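Local coordinates for protein flavoenzyme PA4991 (Pseudomonas aeruginosa PAO1, PDB 5EZ7) that probably acts as an FAD-dependent oxidoreductase of the DAO family, binding one FAD per subunit, with a physiological substrate that is still unknown, at residues Pro3-Thr8 and Asp193-Arg198; Trp21-Arg25 and Ala350-Asp355; Leu89-Arg95 and Asp159-Leu164; Gly169-Ala174 and Leu374-Pro380; Gln221-Gln225 and Ala321-Leu325. One frame throughout, in Å; residues are numbered along the deposited sequence.

Contact 1. Residues Pro3-Thr8 and Asp193-Arg198; sequences PQALST and DGREIR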
# COMPACT_ATOMS: atom_id res chain seq x y z
N PRO A 3 22.81 5.22 -23.41
CA PRO A 3 22.30 3.91 -22.96
C PRO A 3 21.40 3.26 -24.01
O PRO A 3 20.80 3.95 -24.83
CB PRO A 3 21.52 4.22 -21.68
CG PRO A 3 21.76 5.66 -21.38
CD PRO A 3 22.19 6.33 -22.65
N GLN A 4 21.31 1.94 -23.97
CA GLN A 4 20.58 1.13 -24.97
C GLN A 4 19.08 1.47 -24.93
O GLN A 4 18.44 1.38 -23.86
CB GLN A 4 20.79 -0.35 -24.67
CG GLN A 4 20.28 -1.34 -25.72
CD GLN A 4 20.54 -2.79 -25.29
OE1 GLN A 4 21.60 -3.14 -24.77
NE2 GLN A 4 19.54 -3.64 -25.49
N ALA A 5 18.53 1.87 -26.07
CA ALA A 5 17.12 2.25 -26.09
C ALA A 5 16.21 1.05 -25.82
O ALA A 5 16.56 -0.07 -26.15
CB ALA A 5 16.76 2.88 -27.42
N LEU A 6 15.06 1.29 -25.20
CA LEU A 6 14.14 0.22 -24.88
C LEU A 6 12.79 0.43 -25.52
O LEU A 6 12.42 1.54 -25.85
CB LEU A 6 13.93 0.08 -23.37
CG LEU A 6 15.14 -0.07 -22.44
CD1 LEU A 6 14.66 -0.39 -21.02
CD2 LEU A 6 16.11 -1.14 -22.90
N SER A 7 12.05 -0.66 -25.62
CA SER A 7 10.74 -0.71 -26.25
C SER A 7 9.91 -1.72 -25.44
O SER A 7 10.38 -2.82 -25.20
CB SER A 7 10.97 -1.14 -27.70
OG SER A 7 9.82 -1.56 -28.35
N THR A 8 8.73 -1.32 -24.96
CA THR A 8 7.76 -2.24 -24.34
C THR A 8 6.34 -1.83 -24.70
O THR A 8 6.13 -0.91 -25.49
CB THR A 8 7.83 -2.31 -22.77
OG1 THR A 8 7.89 -0.98 -22.20
CG2 THR A 8 8.95 -3.23 -22.32
N ASP A 193 17.05 8.76 -17.08
CA ASP A 193 18.50 8.91 -16.98
C ASP A 193 19.14 8.87 -18.35
O ASP A 193 20.11 8.16 -18.57
CB ASP A 193 19.09 7.82 -16.07
CG ASP A 193 18.43 7.77 -14.68
OD1 ASP A 193 17.95 8.82 -14.18
OD2 ASP A 193 18.35 6.69 -14.08
N GLY A 194 18.55 9.62 -19.28
CA GLY A 194 19.06 9.69 -20.65
C GLY A 194 18.79 8.47 -21.53
O GLY A 194 19.31 8.40 -22.62
N ARG A 195 17.98 7.52 -21.05
CA ARG A 195 17.62 6.31 -21.79
C ARG A 195 16.21 6.41 -22.37
O ARG A 195 15.25 6.60 -21.65
CB ARG A 195 17.67 5.08 -20.89
CG ARG A 195 17.49 3.81 -21.68
CD ARG A 195 17.17 2.64 -20.79
NE ARG A 195 18.23 2.37 -19.83
CZ ARG A 195 19.21 1.47 -19.94
NH1 ARG A 195 19.39 0.71 -21.03
NH2 ARG A 195 20.07 1.35 -18.95
N GLU A 196 16.09 6.20 -23.67
CA GLU A 196 14.82 6.39 -24.33
C GLU A 196 14.08 5.07 -24.27
O GLU A 196 14.66 4.02 -24.49
CB GLU A 196 14.99 7.04 -25.71
CG GLU A 196 15.02 6.16 -26.93
CD GLU A 196 15.54 6.92 -28.17
OE1 GLU A 196 14.87 7.90 -28.58
OE2 GLU A 196 16.63 6.55 -28.70
N ILE A 197 12.83 5.12 -23.79
CA ILE A 197 11.99 3.95 -23.57
C ILE A 197 10.63 4.18 -24.22
O ILE A 197 9.85 4.94 -23.71
CB ILE A 197 11.74 3.71 -22.07
CG1 ILE A 197 13.09 3.56 -21.34
CG2 ILE A 197 10.82 2.49 -21.87
CD1 ILE A 197 12.97 3.25 -19.85
N ARG A 198 10.35 3.47 -25.29
CA ARG A 198 9.13 3.69 -26.04
C ARG A 198 8.04 2.77 -25.54
O ARG A 198 8.33 1.62 -25.20
CB ARG A 198 9.39 3.47 -27.55
CG ARG A 198 10.34 4.50 -28.13
CD ARG A 198 10.52 4.45 -29.66
NE ARG A 198 10.29 5.80 -30.21
CZ ARG A 198 11.10 6.84 -30.06
NH1 ARG A 198 12.27 6.73 -29.41
NH2 ARG A 198 10.76 8.03 -30.56
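Leu6 and Ser7 pair with Ile197 and Arg198 in a short parallel beta pairing of two bridges at the edge of a small mixed sheet. The N-terminal strand 6-7 is an outermost strand of that sheet, next to strand 195-198. Three backbone bonds make the pairing. Leu6 N donates to Glu196 O at 2.8 Å, and Leu6 O accepts from Arg198 N at 2.9 Å. Thr8 N then donates to Arg198 O at 3.0 Å. Leu6 and Ile197 point to the same face of the sheet and lie side by side, with Leu6 CB 4.1 Å from Ile197 CG1. Leu374 and Pro375 also cover Leu6. On the other face, Ser7 OG bonds to His371 ND1. Ala5 CB rests on the aliphatic part of Glu196, 3.7 Å from its CG. Glu196 OE1 also takes a weak bond from Arg198 NH1, a salt bridge along the strand.

Arg195 joins the loop part of the N-terminus to the strand. Its CG stands anti to the backbone N (chi1 -172°), and the chain bends at chi3 (-61°). The guanidinium is thereby brought under Pro3, whose CB sits 4.0 Å above the centre of one face. Leu6 CG packs on Arg195 CD. At the edge of the same guanidinium, Arg195 NH1 donates to a lone pair of Gln4 O, in the carbonyl plane, at 3.1 Å.

Contact 2. Residues Trp21-Arg25 and Ala350-Asp355; sequences WLNAR and APDFAD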
# COMPACT_ATOMS: atom_id res chain seq x y z
N TRP A 21 1.50 -4.29 -8.46
CA TRP A 21 0.38 -5.19 -8.63
C TRP A 21 -0.01 -5.13 -10.05
O TRP A 21 -0.09 -6.14 -10.70
CB TRP A 21 -0.81 -4.83 -7.72
CG TRP A 21 -1.89 -5.84 -7.78
CD1 TRP A 21 -2.76 -6.03 -8.79
CD2 TRP A 21 -2.21 -6.82 -6.78
NE1 TRP A 21 -3.60 -7.09 -8.50
CE2 TRP A 21 -3.30 -7.56 -7.25
CE3 TRP A 21 -1.67 -7.13 -5.52
CZ2 TRP A 21 -3.86 -8.61 -6.53
CZ3 TRP A 21 -2.24 -8.17 -4.80
CH2 TRP A 21 -3.33 -8.89 -5.30
N LEU A 22 -0.21 -3.92 -10.56
CA LEU A 22 -0.52 -3.72 -11.99
C LEU A 22 0.52 -4.36 -12.87
O LEU A 22 0.19 -5.01 -13.86
CB LEU A 22 -0.58 -2.24 -12.34
CG LEU A 22 -0.68 -1.85 -13.83
CD1 LEU A 22 -2.01 -2.33 -14.43
CD2 LEU A 22 -0.51 -0.33 -14.01
N ASN A 23 1.78 -4.16 -12.54
CA ASN A 23 2.84 -4.76 -13.35
C ASN A 23 2.67 -6.28 -13.41
O ASN A 23 2.80 -6.89 -14.46
CB ASN A 23 4.21 -4.39 -12.79
CG ASN A 23 5.36 -4.76 -13.72
OD1 ASN A 23 5.32 -4.46 -14.91
ND2 ASN A 23 6.42 -5.36 -13.17
N ALA A 24 2.37 -6.89 -12.28
CA ALA A 24 2.26 -8.32 -12.23
C ALA A 24 1.06 -8.83 -13.06
O ALA A 24 1.18 -9.82 -13.77
CB ALA A 24 2.15 -8.75 -10.79
N ARG A 25 -0.08 -8.16 -12.96
CA ARG A 25 -1.24 -8.43 -13.79
C ARG A 25 -0.95 -8.35 -15.31
O ARG A 25 -1.35 -9.25 -16.08
CB ARG A 25 -2.37 -7.46 -13.42
CG ARG A 25 -3.06 -7.81 -12.08
CD ARG A 25 -4.18 -8.86 -12.21
NE ARG A 25 -5.25 -8.28 -13.02
CZ ARG A 25 -6.16 -7.39 -12.58
NH1 ARG A 25 -6.25 -6.99 -11.29
NH2 ARG A 25 -7.02 -6.89 -13.45
N ALA A 350 -5.56 -1.97 -4.57
CA ALA A 350 -4.60 -2.07 -5.65
C ALA A 350 -5.10 -2.95 -6.79
O ALA A 350 -4.90 -2.61 -7.93
CB ALA A 350 -3.26 -2.56 -5.17
N PRO A 351 -5.79 -4.07 -6.48
CA PRO A 351 -6.34 -4.85 -7.59
C PRO A 351 -7.46 -4.14 -8.41
O PRO A 351 -7.72 -4.51 -9.56
CB PRO A 351 -6.89 -6.12 -6.90
CG PRO A 351 -6.38 -6.10 -5.51
CD PRO A 351 -6.13 -4.67 -5.18
N ASP A 352 -8.15 -3.17 -7.81
CA ASP A 352 -9.16 -2.37 -8.49
C ASP A 352 -8.45 -1.35 -9.39
O ASP A 352 -8.93 -1.03 -10.49
CB ASP A 352 -10.11 -1.69 -7.48
CG ASP A 352 -11.24 -0.93 -8.15
OD1 ASP A 352 -12.10 -1.60 -8.79
OD2 ASP A 352 -11.28 0.33 -8.08
N PHE A 353 -7.31 -0.85 -8.95
CA PHE A 353 -6.49 0.07 -9.76
C PHE A 353 -6.02 -0.62 -11.02
O PHE A 353 -6.24 -0.10 -12.11
CB PHE A 353 -5.32 0.65 -8.96
CG PHE A 353 -4.41 1.55 -9.75
CD1 PHE A 353 -4.76 2.87 -10.02
CD2 PHE A 353 -3.19 1.09 -10.21
CE1 PHE A 353 -3.93 3.70 -10.74
CE2 PHE A 353 -2.33 1.92 -10.93
CZ PHE A 353 -2.71 3.22 -11.21
N ALA A 354 -5.42 -1.81 -10.87
CA ALA A 354 -5.13 -2.69 -11.99
C ALA A 354 -6.33 -2.93 -12.93
O ALA A 354 -6.20 -2.75 -14.12
CB ALA A 354 -4.52 -4.00 -11.52
N ASP A 355 -7.48 -3.33 -12.41
CA ASP A 355 -8.72 -3.52 -13.25
C ASP A 355 -9.06 -2.29 -14.06
O ASP A 355 -9.46 -2.43 -15.20
CB ASP A 355 -9.96 -3.84 -12.41
CG ASP A 355 -9.88 -5.17 -11.67
OD1 ASP A 355 -9.18 -6.10 -12.13
OD2 ASP A 355 -10.54 -5.30 -10.60
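Ala354, Trp21 and Arg25 carry most of this buried helix-helix contact. The CB of Ala354 sits between the other two. It meets the edge of the indole at Trp21 CD1 (3.8 Å) and lies over one face of the Arg25 guanidinium, 3.5 Å from NH1. With chi1 at -174°, the Trp21 indole swings away from its backbone N and across to Pro351. The Pro351 ring lies over one indole face, offset toward the rim, with Pro351 CG 3.7 Å from Trp21 CZ2. Pro351 CA makes a CH-pi contact with the five-membered ring.

The indole belongs to helix 17-28, whose start is consistent with the GxGxxG turn of Rossmann-type FAD domains. Helix segment 21-25 crosses segment 350-355 at -52°, their axes 9.0 Å apart at closest approach.

Two bends, at chi2 and chi3, fold the Arg25 chain back and lay its guanidinium against Ala354 CB, within reach of Asp355. Its NH2 bonds to Asp355 OD1 at 2.7 Å, on the anti side of the carboxylate. The two planes are 50° apart. Arg25 NH1 adds weak bonds to the same oxygen and to Pro351 O, which lies at the guanidinium edge. The charges have further partners: Arg25 NH1 also pairs with Glu88, and Asp355 OD2 with Arg78.

Contact 3. Residues Leu89-Arg95 and Asp159-Leu164; sequences LDLRGVR and DLIRRL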
# COMPACT_ATOMS: atom_id res chain seq x y z
N LEU A 89 -3.40 -13.21 -9.05
CA LEU A 89 -1.93 -13.28 -9.03
C LEU A 89 -1.46 -14.48 -8.21
O LEU A 89 -2.17 -14.95 -7.30
CB LEU A 89 -1.33 -12.01 -8.45
CG LEU A 89 -1.43 -10.70 -9.26
CD1 LEU A 89 -0.78 -9.58 -8.45
CD2 LEU A 89 -0.80 -10.80 -10.66
N ASP A 90 -0.28 -15.00 -8.53
CA ASP A 90 0.35 -16.02 -7.72
C ASP A 90 1.10 -15.41 -6.53
O ASP A 90 2.28 -15.13 -6.63
CB ASP A 90 1.31 -16.87 -8.54
CG ASP A 90 1.71 -18.12 -7.83
OD1 ASP A 90 1.38 -18.30 -6.64
OD2 ASP A 90 2.36 -18.96 -8.46
N LEU A 91 0.41 -15.25 -5.41
CA LEU A 91 1.04 -14.85 -4.17
C LEU A 91 1.12 -16.04 -3.23
O LEU A 91 1.03 -15.87 -2.02
CB LEU A 91 0.24 -13.72 -3.50
CG LEU A 91 -0.06 -12.46 -4.32
CD1 LEU A 91 -0.72 -11.40 -3.46
CD2 LEU A 91 1.15 -11.88 -5.03
N ARG A 92 1.30 -17.25 -3.75
CA ARG A 92 1.41 -18.39 -2.83
C ARG A 92 2.68 -18.27 -1.98
O ARG A 92 3.74 -17.92 -2.48
CB ARG A 92 1.39 -19.70 -3.58
CG ARG A 92 -0.02 -20.14 -3.95
CD ARG A 92 -0.01 -21.32 -4.89
NE ARG A 92 0.85 -21.05 -6.04
CZ ARG A 92 0.94 -21.83 -7.12
NH1 ARG A 92 1.76 -21.47 -8.09
NH2 ARG A 92 0.20 -22.93 -7.25
N GLY A 93 2.53 -18.53 -0.68
CA GLY A 93 3.65 -18.42 0.28
C GLY A 93 4.01 -17.00 0.73
O GLY A 93 5.04 -16.77 1.39
N VAL A 94 3.16 -16.03 0.41
CA VAL A 94 3.24 -14.73 1.04
C VAL A 94 2.73 -14.87 2.48
O VAL A 94 1.73 -15.53 2.75
CB VAL A 94 2.48 -13.67 0.22
CG1 VAL A 94 2.47 -12.32 0.94
CG2 VAL A 94 3.10 -13.53 -1.17
N ARG A 95 3.46 -14.25 3.39
CA ARG A 95 3.16 -14.28 4.80
C ARG A 95 1.98 -13.38 5.10
O ARG A 95 1.96 -12.21 4.71
CB ARG A 95 4.36 -13.77 5.59
CG ARG A 95 5.37 -14.82 6.09
CD ARG A 95 6.35 -14.17 7.11
NE ARG A 95 5.70 -13.83 8.39
CZ ARG A 95 6.31 -13.33 9.49
NH1 ARG A 95 5.58 -13.09 10.60
NH2 ARG A 95 7.62 -13.05 9.52
N ASP A 159 7.01 -8.70 2.76
CA ASP A 159 6.99 -9.98 2.08
C ASP A 159 6.06 -10.01 0.83
O ASP A 159 6.32 -10.73 -0.13
CB ASP A 159 6.58 -11.05 3.06
CG ASP A 159 6.88 -12.42 2.56
OD1 ASP A 159 8.08 -12.67 2.24
OD2 ASP A 159 5.90 -13.22 2.43
N LEU A 160 4.99 -9.21 0.86
CA LEU A 160 4.11 -9.03 -0.31
C LEU A 160 4.84 -8.38 -1.48
O LEU A 160 4.73 -8.80 -2.66
CB LEU A 160 2.91 -8.19 0.07
CG LEU A 160 2.01 -7.72 -1.08
CD1 LEU A 160 1.41 -8.89 -1.89
CD2 LEU A 160 0.94 -6.84 -0.48
N ILE A 161 5.58 -7.33 -1.12
CA ILE A 161 6.38 -6.56 -2.06
C ILE A 161 7.49 -7.33 -2.67
O ILE A 161 7.73 -7.16 -3.86
CB ILE A 161 6.93 -5.30 -1.35
CG1 ILE A 161 5.81 -4.29 -1.34
CG2 ILE A 161 8.13 -4.68 -2.04
CD1 ILE A 161 5.82 -3.55 -0.07
N ARG A 162 8.16 -8.14 -1.84
CA ARG A 162 9.20 -9.08 -2.30
C ARG A 162 8.65 -10.00 -3.42
O ARG A 162 9.24 -10.13 -4.46
CB ARG A 162 9.79 -9.91 -1.13
CG ARG A 162 10.48 -11.22 -1.59
CD ARG A 162 10.46 -12.37 -0.61
NE ARG A 162 9.12 -12.82 -0.22
CZ ARG A 162 8.37 -13.73 -0.86
NH1 ARG A 162 8.79 -14.34 -1.99
NH2 ARG A 162 7.16 -14.02 -0.34
N ARG A 163 7.50 -10.61 -3.18
CA ARG A 163 6.84 -11.48 -4.18
C ARG A 163 6.40 -10.76 -5.46
O ARG A 163 6.61 -11.26 -6.56
CB ARG A 163 5.61 -12.15 -3.56
CG ARG A 163 4.93 -13.21 -4.43
CD ARG A 163 5.91 -14.21 -5.04
NE ARG A 163 5.20 -15.15 -5.91
CZ ARG A 163 5.77 -16.00 -6.78
NH1 ARG A 163 7.09 -16.04 -6.94
NH2 ARG A 163 4.99 -16.81 -7.50
N LEU A 164 5.83 -9.58 -5.32
CA LEU A 164 5.47 -8.80 -6.50
C LEU A 164 6.70 -8.39 -7.28
O LEU A 164 6.63 -8.26 -8.49
CB LEU A 164 4.64 -7.59 -6.16
CG LEU A 164 3.27 -7.85 -5.55
CD1 LEU A 164 2.69 -6.58 -4.99
CD2 LEU A 164 2.28 -8.38 -6.55
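Leu91 to Val94 form a type II beta turn that lies on Leu160 and Arg163 of helix 157-168, with Gly93 at positive phi. Val94 drops its branches onto the helix: CG2 meets Arg163 CB at 3.7 Å, and CG1 lies over Leu160. Leu91 CD1 touches Leu160 CD1 at 3.6 Å, and Leu89 CD1 meets Leu164 CD2 at 3.8 Å, the two leucines crossing at about a right angle. The loop links helix 75-82 to strand 96-98, and Leu89 and Leu91 also touch Trp21 of helix 17-28.

Arg163 NE donates to Asp90 O at 3.0 Å, with the oxygen in the guanidinium plane. Its NH2 adds a weak bond to the same oxygen and a long salt bridge to Asp90 OD2. Further along, Arg95 N donates to Asp159 OD2 at 2.8 Å, on the anti side of the carboxylate. Arg162 grips Asp159 side-on with NE and NH2 from above the carboxylate plane. Two donors therefore hold Asp159 OD2.

Arg92 N and Arg92 NE reach Asp90 OD1 from opposite faces of the carboxylate, while Arg92 NH1 bonds to OD2 at 2.6 Å. The bond from Arg92 N makes an Asx turn; the side-chain bonds tie Asp90 into a salt-bridge network with Arg92 and Arg163.

Contact 4. Residues Gly169-Ala174 and Leu374-Pro380; sequences GDSLLA and LPQLPRP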
# COMPACT_ATOMS: atom_id res chain seq x y z
N GLY A 169 9.95 -9.93 -12.56
CA GLY A 169 11.07 -10.47 -13.35
C GLY A 169 12.10 -9.38 -13.70
O GLY A 169 12.54 -8.62 -12.83
N ASP A 170 12.39 -9.26 -15.00
CA ASP A 170 13.39 -8.31 -15.52
C ASP A 170 12.84 -6.92 -15.83
O ASP A 170 13.59 -6.05 -16.30
CB ASP A 170 14.05 -8.88 -16.78
CG ASP A 170 13.03 -9.31 -17.82
OD1 ASP A 170 12.08 -10.02 -17.39
OD2 ASP A 170 13.16 -8.97 -19.02
N SER A 171 11.56 -6.69 -15.56
CA SER A 171 10.95 -5.39 -15.86
C SER A 171 11.45 -4.24 -14.97
O SER A 171 11.27 -3.08 -15.31
CB SER A 171 9.40 -5.47 -15.80
OG SER A 171 8.89 -5.78 -14.52
N LEU A 172 12.09 -4.56 -13.84
CA LEU A 172 12.38 -3.55 -12.84
C LEU A 172 13.58 -2.66 -13.14
O LEU A 172 14.69 -3.16 -13.33
CB LEU A 172 12.61 -4.20 -11.50
CG LEU A 172 11.45 -4.96 -10.90
CD1 LEU A 172 11.94 -5.58 -9.59
CD2 LEU A 172 10.25 -4.06 -10.70
N LEU A 173 13.36 -1.35 -13.10
CA LEU A 173 14.39 -0.40 -13.40
C LEU A 173 14.48 0.72 -12.35
O LEU A 173 13.54 1.50 -12.15
CB LEU A 173 14.13 0.21 -14.77
CG LEU A 173 15.08 1.35 -15.18
CD1 LEU A 173 16.54 0.92 -15.30
CD2 LEU A 173 14.58 1.89 -16.49
N ALA A 174 15.65 0.80 -11.71
CA ALA A 174 16.05 2.00 -10.98
C ALA A 174 16.31 3.15 -11.94
O ALA A 174 17.24 3.09 -12.71
CB ALA A 174 17.30 1.74 -10.13
N LEU A 374 14.69 -7.35 -22.83
CA LEU A 374 15.33 -6.28 -22.06
C LEU A 374 16.77 -6.69 -21.77
O LEU A 374 17.02 -7.87 -21.53
CB LEU A 374 14.58 -6.04 -20.76
CG LEU A 374 13.14 -5.52 -20.98
CD1 LEU A 374 12.26 -5.63 -19.75
CD2 LEU A 374 13.15 -4.09 -21.52
N PRO A 375 17.72 -5.72 -21.80
CA PRO A 375 19.09 -6.04 -21.33
C PRO A 375 19.11 -6.14 -19.81
O PRO A 375 18.06 -6.13 -19.18
CB PRO A 375 19.92 -4.82 -21.81
CG PRO A 375 18.94 -3.69 -21.75
CD PRO A 375 17.61 -4.30 -22.19
N GLN A 376 20.30 -6.23 -19.23
CA GLN A 376 20.45 -6.06 -17.79
C GLN A 376 20.24 -4.59 -17.48
O GLN A 376 20.71 -3.70 -18.21
CB GLN A 376 21.84 -6.49 -17.30
CG GLN A 376 22.22 -7.97 -17.51
CD GLN A 376 21.58 -8.93 -16.51
OE1 GLN A 376 22.27 -9.57 -15.71
NE2 GLN A 376 20.25 -9.05 -16.58
N LEU A 377 19.52 -4.35 -16.40
CA LEU A 377 19.14 -3.01 -15.98
C LEU A 377 19.50 -2.82 -14.52
O LEU A 377 19.44 -3.79 -13.78
CB LEU A 377 17.64 -2.81 -16.18
CG LEU A 377 17.19 -2.89 -17.65
CD1 LEU A 377 15.68 -2.87 -17.75
CD2 LEU A 377 17.76 -1.78 -18.52
N PRO A 378 19.89 -1.59 -14.11
CA PRO A 378 20.05 -1.35 -12.68
C PRO A 378 18.69 -1.52 -11.94
O PRO A 378 17.64 -1.17 -12.47
CB PRO A 378 20.59 0.09 -12.61
CG PRO A 378 20.30 0.71 -13.94
CD PRO A 378 20.27 -0.42 -14.93
N ARG A 379 18.74 -2.13 -10.76
CA ARG A 379 17.54 -2.59 -10.10
C ARG A 379 17.30 -1.78 -8.85
O ARG A 379 18.22 -1.46 -8.11
CB ARG A 379 17.64 -4.07 -9.75
CG ARG A 379 17.99 -4.91 -10.96
CD ARG A 379 17.73 -6.38 -10.72
NE ARG A 379 16.49 -6.75 -11.38
CZ ARG A 379 15.41 -7.29 -10.82
NH1 ARG A 379 15.35 -7.59 -9.51
NH2 ARG A 379 14.37 -7.55 -11.60
N PRO A 380 16.04 -1.40 -8.64
CA PRO A 380 15.73 -0.68 -7.41
C PRO A 380 15.87 -1.60 -6.17
O PRO A 380 15.70 -2.81 -6.29
CB PRO A 380 14.28 -0.22 -7.62
CG PRO A 380 13.70 -1.20 -8.57
CD PRO A 380 14.84 -1.77 -9.40
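Strand 172-174, an edge strand of the central FAD-domain sheet, is covered here by Leu374 to Pro380, from the loop between helices 350-364 and 386-389. One backbone bond ties them: Ala174 N donates to Pro378 O at 2.9 Å, from above the carbonyl plane. Leu173 CA lies 3.5 Å from the same oxygen in a CA-H...O contact.

The rest is mainly packing. A chi1 of 175° at Leu173 turns its branches back past the strand and brings CD1 round to the loop. There it meets Pro378 CD and Leu377 CB, each at 4.0 Å, with the Leu173 and Pro378 side chains side by side and pointing the same way. Pro380 sits against the strand backbone and Leu172, its CD 3.9 Å from Leu172 CB. The Arg379 side chain crosses that of Leu172 obliquely, with Leu172 CB over one face of the guanidinium. At the other end of the segment, Leu374 CD1 packs against the Asp170 carboxylate, 3.5 Å from OD2.

Gly169, at positive phi, is the first residue to leave the helical conformation after helix 157-168, three residues before the strand. Strand 33-37 pairs with strand 172-174 by backbone bonds, and Pro380 also touches its Glu37, an FAD-binding residue. The loop also lies against strands 6-7 and 195-198.

Contact 5. Residues Gln221-Gln225 and Ala321-Leu325; sequences QPAMQ and AQSNL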
# COMPACT_ATOMS: atom_id res chain seq x y z
N GLN A 221 -3.88 18.61 -13.97
CA GLN A 221 -4.89 17.60 -13.67
C GLN A 221 -4.35 16.21 -13.92
O GLN A 221 -3.47 16.04 -14.78
CB GLN A 221 -6.14 17.83 -14.52
CG GLN A 221 -6.86 19.11 -14.16
CD GLN A 221 -6.94 19.28 -12.65
OE1 GLN A 221 -6.54 20.30 -12.11
NE2 GLN A 221 -7.44 18.26 -11.96
N PRO A 222 -4.81 15.22 -13.17
CA PRO A 222 -5.63 15.38 -11.94
C PRO A 222 -4.87 15.91 -10.72
O PRO A 222 -3.72 15.52 -10.50
CB PRO A 222 -6.08 13.96 -11.66
CG PRO A 222 -4.97 13.09 -12.21
CD PRO A 222 -4.35 13.83 -13.38
N ALA A 223 -5.52 16.74 -9.90
CA ALA A 223 -4.89 17.37 -8.73
C ALA A 223 -4.83 16.35 -7.61
O ALA A 223 -5.64 15.44 -7.56
CB ALA A 223 -5.64 18.62 -8.30
N MET A 224 -3.87 16.54 -6.71
CA MET A 224 -3.58 15.60 -5.65
C MET A 224 -3.73 16.30 -4.34
O MET A 224 -3.48 17.52 -4.27
CB MET A 224 -2.12 15.15 -5.78
CG MET A 224 -1.79 13.93 -4.93
SD MET A 224 -0.08 13.42 -5.21
CE MET A 224 0.76 14.67 -4.23
N GLN A 225 -4.13 15.56 -3.30
CA GLN A 225 -4.08 16.07 -1.92
C GLN A 225 -3.19 15.16 -1.08
O GLN A 225 -2.94 14.03 -1.44
CB GLN A 225 -5.48 16.22 -1.27
CG GLN A 225 -6.25 14.89 -1.11
CD GLN A 225 -7.57 15.02 -0.35
OE1 GLN A 225 -7.95 16.09 0.01
NE2 GLN A 225 -8.26 13.91 -0.11
N ALA A 321 -7.38 14.71 -5.37
CA ALA A 321 -8.09 15.83 -4.75
C ALA A 321 -9.58 15.61 -4.92
O ALA A 321 -10.02 15.03 -5.93
CB ALA A 321 -7.70 17.15 -5.40
N GLN A 322 -10.35 16.11 -3.96
CA GLN A 322 -11.81 16.08 -4.05
C GLN A 322 -12.36 16.84 -5.24
O GLN A 322 -13.53 16.67 -5.59
CB GLN A 322 -12.47 16.67 -2.78
CG GLN A 322 -12.07 16.00 -1.44
CD GLN A 322 -12.23 14.47 -1.40
OE1 GLN A 322 -13.16 13.89 -1.93
NE2 GLN A 322 -11.31 13.83 -0.73
N SER A 323 -11.55 17.70 -5.84
CA SER A 323 -11.96 18.40 -7.06
C SER A 323 -12.06 17.50 -8.34
O SER A 323 -12.67 17.91 -9.31
CB SER A 323 -11.05 19.61 -7.28
OG SER A 323 -9.77 19.18 -7.69
N ASN A 324 -11.52 16.28 -8.30
CA ASN A 324 -11.70 15.27 -9.37
C ASN A 324 -13.04 14.51 -9.34
O ASN A 324 -13.68 14.40 -8.31
CB ASN A 324 -10.60 14.19 -9.31
CG ASN A 324 -9.22 14.77 -9.39
OD1 ASN A 324 -8.84 15.30 -10.41
ND2 ASN A 324 -8.50 14.74 -8.30
N LEU A 325 -13.40 13.91 -10.48
CA LEU A 325 -14.54 13.00 -10.57
C LEU A 325 -14.22 11.63 -9.93
O LEU A 325 -13.66 10.78 -10.58
CB LEU A 325 -14.98 12.87 -12.04
CG LEU A 325 -16.30 12.16 -12.39
CD1 LEU A 325 -17.43 12.65 -11.51
CD2 LEU A 325 -16.68 12.39 -13.85
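Ala223 and Ala321 join the start of strand 224-236 to the type I beta turn, Ala321 to Asn324, that follows strand 309-320. The two strands are antiparallel neighbours in the large sheet, and their pairing runs on into this surface contact. Gln225 bonds through its backbone to Glu319, and two residues further out Ala321 N donates to Ala223 O at 2.9 Å. That bond is nearly straight (172°), though the donor stands above the carbonyl plane.

Ala223 O accepts a second hydrogen bond from Asn324 ND2 at 3.0 Å, and the oxygen lies in the amide plane of the asparagine. The same ND2 also donates to Ala321 O at 2.8 Å. One amide nitrogen therefore bridges a carbonyl on each side of the contact. Ala321 O is gripped twice as well, since Asn324 N closes the turn onto it. This holds the Asn324 amide in place. Its CG is anti to the carbonyl carbon (chi1 -56°), which sets the amide between the turn and the strand.

Gln225 NE2 is satisfied by Glu319 OE1. Beside these bonds the apolar packing is small: Ala223 CB meets Ala321 CB at 3.8 Å. Pro222, preceded by a cis peptide, turns its ring toward strands 332-336 and 339-343. Its CB lies 3.3 Å from Asn324 OD1.

Contacts 1 and 4 touch, with centres about 12 Å apart: Leu6 packs on Pro375, Arg195 on Leu377 and Ile197 on Leu173. Contacts 2 and 3 also meet, through Leu89, whose CD1 is 3.5 Å from Trp21 CE2. Contact 2 reaches contact 4 by a probable hydrogen bond, Asn23 ND2 to Ser171 OG. Helix 157-168 of contact 3 runs on to strand 172-174 of contact 4. Contact 5 stands apart, its centre about 32 Å from those of contacts 3 and 4. The side chain nearest the FAD is about 7 Å from it in contact 2, 8 Å in contact 4 and 9 Å in contacts 1, 3 and 5.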